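Local structure of prefoldin beta subunit 2 (Thermococcus sp., 3AEI) at residues A[15-18]-A[19-22]; A[72-75]-A[76-80]; A[57-60]-A[61-65]. The protein probably acts, like other prefoldin subunits, as part of a chaperone that captures unfolded proteins and passes them to a group II chaperonin. All coordinates share one frame; numbering follows the deposited sequence. Where two conformers were deposited one is given.

Contact 1. Residues A[15-18]-A[19-22]; sequences QIRT and LRQS
One face of the Arg17 guanidinium carries both Gln21 NE2 and Arg20 NH2, while at the Arg20 guanidinium Arg17 NH1 comes in at the edge, in plane, and Arg17 O lies over one face. The two guanidinium planes are nearly perpendicular, 87° apart, and the Gln21 amide is turned 81° from the Arg17 group, so neither group lies flat on the Arg17 guanidinium. All of this lies on successive turns of helix 2-37, the N-terminal arm of prefoldin's antiparallel coiled coil, and the partners are three or four residues apart along it.

The two arginines run side by side in the same direction, with Arg17 NH1 and Arg20 NH2 only 3.6 Å apart. That like-charge approach is probably eased by acids nearby: Arg20 forms salt bridges with Glu24 through NH1 and with Glu84 of helix 59-93 through NE, and Arg17 packs on Glu84 too. Arg20 turns CG anti to its own N (chi1 -169°) and then bends at chi2 and chi3, bringing its guanidinium alongside Arg17.

Gln21 lies back along the preceding turn. Its CG rests 3.1 Å from Arg17 O, the same carbonyl that accepts the backbone bond from Gln21 N at 2.8 Å. Further out, Gln21 NE2 and Arg17 NH2 approach to 3.3 Å but are both donors, so the meeting is packing without a bond. The buried member is Ile16, which faces Arg83, Glu84 and Ile87 across the coiled coil, and its O receives Arg20 N at 2.9 Å. A water donates to Gln21 OE1 at 3.0 Å and also pairs with Thr18 OG1 at 2.9 Å, a hydroxyl that is hydrogen-bonded to Gln14 OE1 as well.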
loop_
_atom_site.group_PDB
_atom_site.type_symbol
_atom_site.label_atom_id
_atom_site.label_comp_id
_atom_site.label_asym_id
_atom_site.label_seq_id
_atom_site.Cartn_x
_atom_site.Cartn_y
_atom_site.Cartn_z
ATOM N N GLN A 15 13.863 3.632 -13.536
ATOM C CA GLN A 15 13.755 2.942 -12.269
ATOM C C GLN A 15 14.278 3.793 -11.140
ATOM O O GLN A 15 13.692 3.795 -10.044
ATOM C CB GLN A 15 14.455 1.586 -12.349
ATOM C CG GLN A 15 13.811 0.682 -13.397
ATOM C CD GLN A 15 14.439 -0.699 -13.453
ATOM O OE1 GLN A 15 15.551 -0.898 -12.971
ATOM N NE2 GLN A 15 13.739 -1.650 -14.074
ATOM N N ILE A 16 15.353 4.534 -11.408
ATOM C CA ILE A 16 15.922 5.434 -10.404
ATOM C C ILE A 16 14.950 6.571 -10.110
ATOM O O ILE A 16 14.746 6.933 -8.950
ATOM C CB ILE A 16 17.207 6.062 -10.895
ATOM C CG1 ILE A 16 18.275 4.980 -11.027
ATOM C CG2 ILE A 16 17.671 7.120 -9.924
ATOM C CD1 ILE A 16 19.469 5.472 -11.834
ATOM N N ARG A 17 14.367 7.147 -11.160
ATOM C CA ARG A 17 13.418 8.237 -10.981
ATOM C C ARG A 17 12.232 7.789 -10.149
ATOM O O ARG A 17 11.749 8.542 -9.307
ATOM C CB ARG A 17 12.894 8.754 -12.347
ATOM C CG ARG A 17 13.831 9.702 -13.080
ATOM C CD ARG A 17 13.323 9.975 -14.488
ATOM N NE ARG A 17 11.996 10.584 -14.475
ATOM C CZ ARG A 17 11.784 11.890 -14.329
ATOM N NH1 ARG A 17 12.812 12.720 -14.187
ATOM N NH2 ARG A 17 10.549 12.370 -14.326
ATOM N N THR A 18 11.742 6.567 -10.388
ATOM C CA THR A 18 10.576 6.059 -9.656
ATOM C C THR A 18 10.907 5.928 -8.181
ATOM O O THR A 18 10.113 6.323 -7.337
ATOM C CB THR A 18 10.101 4.707 -10.241
ATOM O OG1 THR A 18 9.489 4.981 -11.499
ATOM C CG2 THR A 18 9.096 4.016 -9.362
ATOM N N LEU A 19 12.094 5.418 -7.864
ATOM C CA LEU A 19 12.483 5.298 -6.439
ATOM C C LEU A 19 12.620 6.683 -5.809
ATOM O O LEU A 19 12.163 6.934 -4.689
ATOM C CB LEU A 19 13.843 4.602 -6.316
ATOM C CG LEU A 19 13.970 3.158 -5.834
ATOM C CD1 LEU A 19 12.734 2.371 -6.109
ATOM C CD2 LEU A 19 15.197 2.538 -6.509
ATOM N N ARG A 20 13.255 7.583 -6.539
ATOM C CA ARG A 20 13.476 8.918 -6.048
ATOM C C ARG A 20 12.178 9.671 -5.789
ATOM O O ARG A 20 12.029 10.354 -4.765
ATOM C CB ARG A 20 14.352 9.693 -7.031
ATOM C CG ARG A 20 14.851 11.014 -6.475
ATOM C CD ARG A 20 14.057 12.154 -7.059
ATOM N NE ARG A 20 14.176 12.225 -8.525
ATOM C CZ ARG A 20 13.295 12.847 -9.326
ATOM N NH1 ARG A 20 12.225 13.464 -8.827
ATOM N NH2 ARG A 20 13.468 12.831 -10.644
ATOM N N GLN A 21 11.229 9.532 -6.702
ATOM C CA GLN A 21 9.951 10.239 -6.557
ATOM C C GLN A 21 9.150 9.726 -5.364
ATOM O O GLN A 21 8.382 10.473 -4.746
ATOM C CB GLN A 21 9.142 10.081 -7.837
ATOM C CG GLN A 21 9.767 10.879 -8.967
ATOM C CD GLN A 21 9.276 10.458 -10.338
ATOM O OE1 GLN A 21 8.715 9.366 -10.511
ATOM N NE2 GLN A 21 9.536 11.292 -11.336
ATOM N N SER A 22 9.315 8.437 -5.068
ATOM C CA SER A 22 8.570 7.866 -3.956
ATOM C C SER A 22 9.128 8.475 -2.669
ATOM O O SER A 22 8.385 8.818 -1.755
ATOM C CB SER A 22 8.731 6.339 -3.948
ATOM O OG SER A 22 8.162 5.791 -2.765
HETATM O O HOH W 1 9.336 7.548 -12.806
#

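Contact 2. Residues A[72-75]-A[76-80]; sequences VYKR and EIEKL
With CG1 anti to its carbonyl carbon (chi1 -70°), Ile77 folds back over the preceding turn, and its CG1 comes to rest 3.1 Å from Tyr73 O. Glu76 makes the same choice at its first torsion (chi1 -69°), which carries an otherwise extended chain back alongside Val72 and sets Glu76 CG 3.3 Å from Val72 O. The Glu76 carboxylate then meets the valine methyl, OE2 standing 3.7 Å from Val72 CG1. Its other oxygen, OE1, reaches the edge of the Tyr73 ring, near the ring plane, at 3.8 Å from CD1, with ring and carboxylate planes 51° apart.

Here the chain is midway along helix 59-93, the C-terminal arm of the prefoldin coiled coil. Ile77, buried, packs on Glu24 of helix 2-37, while Tyr73 touches Lys26, Lys74 meets Met27 and Glu76 meets Leu23. Tyr73 CB and Ile77 CD1, 4.2 Å apart, make the apolar contact along the arm, and beside them Ile77 N donates to Tyr73 O at 2.8 Å, almost straight on to the carbonyl.

Lys74 and Glu78, both exposed, lie side by side pointing the same way. Lys74 NZ stops 4.6 Å from Glu78 OE1, beyond a salt bridge, although the opposite charges probably still attract.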
loop_
_atom_site.group_PDB
_atom_site.type_symbol
_atom_site.label_atom_id
_atom_site.label_comp_id
_atom_site.label_asym_id
_atom_site.label_seq_id
_atom_site.Cartn_x
_atom_site.Cartn_y
_atom_site.Cartn_z
ATOM N N VAL A 72 17.454 11.251 6.196
ATOM C CA VAL A 72 17.642 9.992 5.508
ATOM C C VAL A 72 17.102 10.164 4.085
ATOM O O VAL A 72 17.750 9.782 3.121
ATOM C CB VAL A 72 16.878 8.840 6.231
ATOM C CG1 VAL A 72 16.823 7.586 5.368
ATOM C CG2 VAL A 72 17.575 8.512 7.553
ATOM N N TYR A 73 15.918 10.757 3.937
ATOM C CA TYR A 73 15.395 10.887 2.574
ATOM C C TYR A 73 16.219 11.866 1.726
ATOM O O TYR A 73 16.521 11.576 0.573
ATOM C CB TYR A 73 13.918 11.311 2.572
ATOM C CG TYR A 73 12.955 10.303 3.157
ATOM C CD1 TYR A 73 13.022 8.966 2.803
ATOM C CD2 TYR A 73 11.920 10.711 4.000
ATOM C CE1 TYR A 73 12.077 8.051 3.256
ATOM C CE2 TYR A 73 10.970 9.799 4.464
ATOM C CZ TYR A 73 11.055 8.478 4.082
ATOM O OH TYR A 73 10.099 7.575 4.485
ATOM N N LYS A 74 16.583 13.012 2.281
ATOM C CA LYS A 74 17.370 13.981 1.517
ATOM C C LYS A 74 18.642 13.336 0.975
ATOM O O LYS A 74 19.001 13.540 -0.177
ATOM C CB LYS A 74 17.747 15.187 2.367
ATOM C CG LYS A 74 16.735 16.309 2.327
ATOM C CD LYS A 74 17.259 17.551 3.018
ATOM C CE LYS A 74 18.632 17.920 2.485
ATOM N NZ LYS A 74 19.078 19.269 2.927
ATOM N N ARG A 75 19.319 12.561 1.819
ATOM C CA ARG A 75 20.548 11.881 1.434
ATOM C C ARG A 75 20.310 10.861 0.320
ATOM O O ARG A 75 21.049 10.803 -0.661
ATOM C CB ARG A 75 21.150 11.186 2.657
ATOM C CG ARG A 75 22.480 10.491 2.405
ATOM C CD ARG A 75 23.059 9.969 3.711
ATOM N NE ARG A 75 23.194 11.030 4.708
ATOM C CZ ARG A 75 23.992 12.083 4.575
ATOM N NH1 ARG A 75 24.044 12.996 5.532
ATOM N NH2 ARG A 75 24.742 12.224 3.491
ATOM N N GLU A 76 19.276 10.041 0.479
ATOM C CA GLU A 76 18.968 9.027 -0.519
ATOM C C GLU A 76 18.572 9.689 -1.842
ATOM O O GLU A 76 19.000 9.239 -2.910
ATOM C CB GLU A 76 17.863 8.105 0.005
ATOM C CG GLU A 76 18.348 7.238 1.142
ATOM C CD GLU A 76 17.252 6.467 1.853
ATOM O OE1 GLU A 76 16.071 6.886 1.789
ATOM O OE2 GLU A 76 17.591 5.446 2.498
ATOM N N ILE A 77 17.809 10.773 -1.756
ATOM C CA ILE A 77 17.359 11.512 -2.934
ATOM C C ILE A 77 18.556 12.164 -3.630
ATOM O O ILE A 77 18.658 12.138 -4.859
ATOM C CB ILE A 77 16.328 12.594 -2.547
ATOM C CG1 ILE A 77 15.003 11.905 -2.128
ATOM C CG2 ILE A 77 16.171 13.615 -3.694
ATOM C CD1 ILE A 77 14.040 12.785 -1.307
ATOM N N GLU A 78 19.470 12.760 -2.858
ATOM C CA GLU A 78 20.642 13.383 -3.477
ATOM C C GLU A 78 21.486 12.347 -4.222
ATOM O O GLU A 78 21.981 12.612 -5.328
ATOM C CB GLU A 78 21.519 14.078 -2.422
ATOM C CG GLU A 78 21.029 15.470 -2.044
ATOM C CD GLU A 78 21.755 16.059 -0.838
ATOM O OE1 GLU A 78 21.369 17.168 -0.396
ATOM O OE2 GLU A 78 22.705 15.415 -0.334
ATOM N N LYS A 79 21.634 11.165 -3.634
ATOM C CA LYS A 79 22.409 10.126 -4.279
ATOM C C LYS A 79 21.742 9.637 -5.545
ATOM O O LYS A 79 22.410 9.375 -6.539
ATOM C CB LYS A 79 22.633 8.959 -3.334
ATOM C CG LYS A 79 23.670 9.301 -2.242
ATOM C CD LYS A 79 23.947 8.111 -1.336
ATOM C CE LYS A 79 24.827 8.509 -0.154
ATOM N NZ LYS A 79 24.966 7.400 0.818
ATOM N N LEU A 80 20.418 9.516 -5.517
ATOM C CA LEU A 80 19.733 9.041 -6.714
ATOM C C LEU A 80 19.747 10.113 -7.804
ATOM O O LEU A 80 19.908 9.790 -8.986
ATOM C CB LEU A 80 18.283 8.623 -6.379
ATOM C CG LEU A 80 18.098 7.403 -5.480
ATOM C CD1 LEU A 80 16.682 7.363 -4.982
ATOM C CD2 LEU A 80 18.468 6.131 -6.194
#

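Contact 3. Residues A[57-60]-A[61-65]; sequences ITKD and EAIEH. With SO4 (sulfate ion), chain C.
Glu61 turns back over Thr58, starting with CB, 3.5 Å from Thr58 OG1; CG comes closer, 3.2 Å from the same hydroxyl oxygen; CD passes beside it. At the tip, OE1 accepts from Thr58 N at 2.9 Å, on its anti side and 35° out of the carboxylate plane, and also presses 3.2 Å against Ile57 CB. The other oxygen, OE2, forms a salt bridge with Arg44 of the second subunit.

Thr58 answers in kind. A chi1 of 67° places Thr58 OG1 between its own N and carbonyl carbon, where it accepts a hydrogen bond from Glu61 N at 3.1 Å. With only a methyl group at Glu61, as in an alanine, Thr58 N would probably lose its carboxylate acceptor and Arg44 of the second subunit this salt bridge. Close by, Ile57 CD1 packs 3.8 Å from Ala62 CB, and both residues also touch Ile46 of strand 46-50.

One turn on, His65 ND1 donates to O2 of a sulfate, probably from the crystallisation liquor, at 2.8 Å and weakly to its O3; Arg48 holds the same ion, and His65 NE2 is hydrogen-bonded to Asp52 of the third subunit. The reciprocal pair of Thr58 and Glu61 is a capping box, with Thr58 as N-cap of helix 59-93, just where the beta hairpin of the prefoldin subunit ends.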
loop_
_atom_site.group_PDB
_atom_site.type_symbol
_atom_site.label_atom_id
_atom_site.label_comp_id
_atom_site.label_asym_id
_atom_site.label_seq_id
_atom_site.Cartn_x
_atom_site.Cartn_y
_atom_site.Cartn_z
ATOM N N ILE A 57 2.284 9.351 20.013
ATOM C CA ILE A 57 3.564 9.963 20.290
ATOM C C ILE A 57 3.358 11.433 20.588
ATOM O O ILE A 57 2.301 11.983 20.303
ATOM C CB ILE A 57 4.586 9.805 19.145
ATOM C CG1 ILE A 57 4.107 10.453 17.858
ATOM C CG2 ILE A 57 4.869 8.333 18.897
ATOM C CD1 ILE A 57 5.195 10.539 16.825
ATOM N N THR A 58 4.355 12.051 21.199
ATOM C CA THR A 58 4.235 13.467 21.518
ATOM C C THR A 58 4.645 14.361 20.355
ATOM O O THR A 58 5.235 13.915 19.375
ATOM C CB THR A 58 5.138 13.824 22.725
ATOM O OG1 THR A 58 6.519 13.677 22.343
ATOM C CG2 THR A 58 4.833 12.903 23.926
ATOM N N LYS A 59 4.324 15.649 20.474
ATOM C CA LYS A 59 4.724 16.620 19.466
ATOM C C LYS A 59 6.245 16.586 19.284
ATOM O O LYS A 59 6.736 16.555 18.174
ATOM C CB LYS A 59 4.267 18.024 19.905
ATOM C CG LYS A 59 4.836 19.137 19.066
ATOM C CD LYS A 59 4.396 20.497 19.610
ATOM C CE LYS A 59 5.083 21.646 18.873
ATOM N NZ LYS A 59 4.737 22.995 19.426
ATOM N N ASP A 60 7.011 16.593 20.374
ATOM C CA ASP A 60 8.465 16.550 20.272
ATOM C C ASP A 60 8.962 15.266 19.609
ATOM O O ASP A 60 9.904 15.290 18.824
ATOM C CB ASP A 60 9.096 16.708 21.667
ATOM C CG ASP A 60 9.050 18.150 22.173
ATOM O OD1 ASP A 60 9.614 18.408 23.261
ATOM O OD2 ASP A 60 8.461 19.025 21.494
ATOM N N GLU A 61 8.311 14.134 19.892
ATOM C CA GLU A 61 8.743 12.898 19.273
ATOM C C GLU A 61 8.447 12.955 17.780
ATOM O O GLU A 61 9.234 12.481 16.965
ATOM C CB GLU A 61 8.000 11.704 19.899
ATOM C CG GLU A 61 8.488 11.393 21.351
ATOM C CD GLU A 61 7.642 10.358 22.102
ATOM O OE1 GLU A 61 6.460 10.158 21.773
ATOM O OE2 GLU A 61 8.170 9.751 23.076
ATOM N N ALA A 62 7.305 13.538 17.433
ATOM C CA ALA A 62 6.894 13.643 16.025
ATOM C C ALA A 62 7.863 14.525 15.256
ATOM O O ALA A 62 8.292 14.177 14.173
ATOM C CB ALA A 62 5.478 14.217 15.932
ATOM N N ILE A 63 8.233 15.657 15.841
ATOM C CA ILE A 63 9.171 16.537 15.171
ATOM C C ILE A 63 10.529 15.814 14.999
ATOM O O ILE A 63 11.158 15.894 13.939
ATOM C CB ILE A 63 9.322 17.882 15.969
ATOM C CG1 ILE A 63 8.001 18.645 15.916
ATOM C CG2 ILE A 63 10.448 18.724 15.359
ATOM C CD1 ILE A 63 7.935 19.826 16.881
ATOM N N GLU A 64 10.972 15.082 16.015
ATOM C CA GLU A 64 12.235 14.346 15.914
ATOM C C GLU A 64 12.217 13.330 14.786
ATOM O O GLU A 64 13.164 13.226 13.983
ATOM C CB GLU A 64 12.536 13.656 17.237
ATOM C CG GLU A 64 13.198 14.560 18.233
ATOM C CD GLU A 64 13.541 13.850 19.530
ATOM O OE1 GLU A 64 13.929 12.658 19.481
ATOM O OE2 GLU A 64 13.431 14.503 20.591
ATOM N N HIS A 65 11.105 12.616 14.689
ATOM C CA HIS A 65 10.955 11.639 13.640
ATOM C C HIS A 65 10.987 12.320 12.259
ATOM O O HIS A 65 11.642 11.831 11.328
ATOM C CB HIS A 65 9.649 10.878 13.826
ATOM C CG HIS A 65 9.294 10.021 12.660
ATOM N ND1 HIS A 65 10.081 8.968 12.234
ATOM C CD2 HIS A 65 8.237 10.074 11.815
ATOM C CE1 HIS A 65 9.517 8.409 11.178
ATOM N NE2 HIS A 65 8.403 9.061 10.901
HETATM S S SO4 C . 13.112 7.712 13.461
HETATM O O1 SO4 C . 14.559 7.950 13.625
HETATM O O2 SO4 C . 12.698 8.113 12.105
HETATM O O3 SO4 C . 12.366 8.509 14.452
HETATM O O4 SO4 C . 12.831 6.277 13.660
#

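Overall arrangement
From the N terminus, contact 1 comes first, on helix 2-37; the chain then runs through the two-stranded hairpin, strands 46-50 and 53-57, to contact 3 at the start of helix 59-93, and on to contact 2 further along that helix. Each contact joins immediately consecutive segments, so none closes a long loop, and the three stand in series without nesting or crossing. The antiparallel return of the chain brings contacts 1 and 2 together, centres about 11 Å apart, with Leu80 against Leu19, Arg20 and Ile16, tying the two coiled-coil arms. Contact 3 lies where the hairpin meets helix 59-93 and touches two other subunits, its centre about 22 Å from that of contact 2.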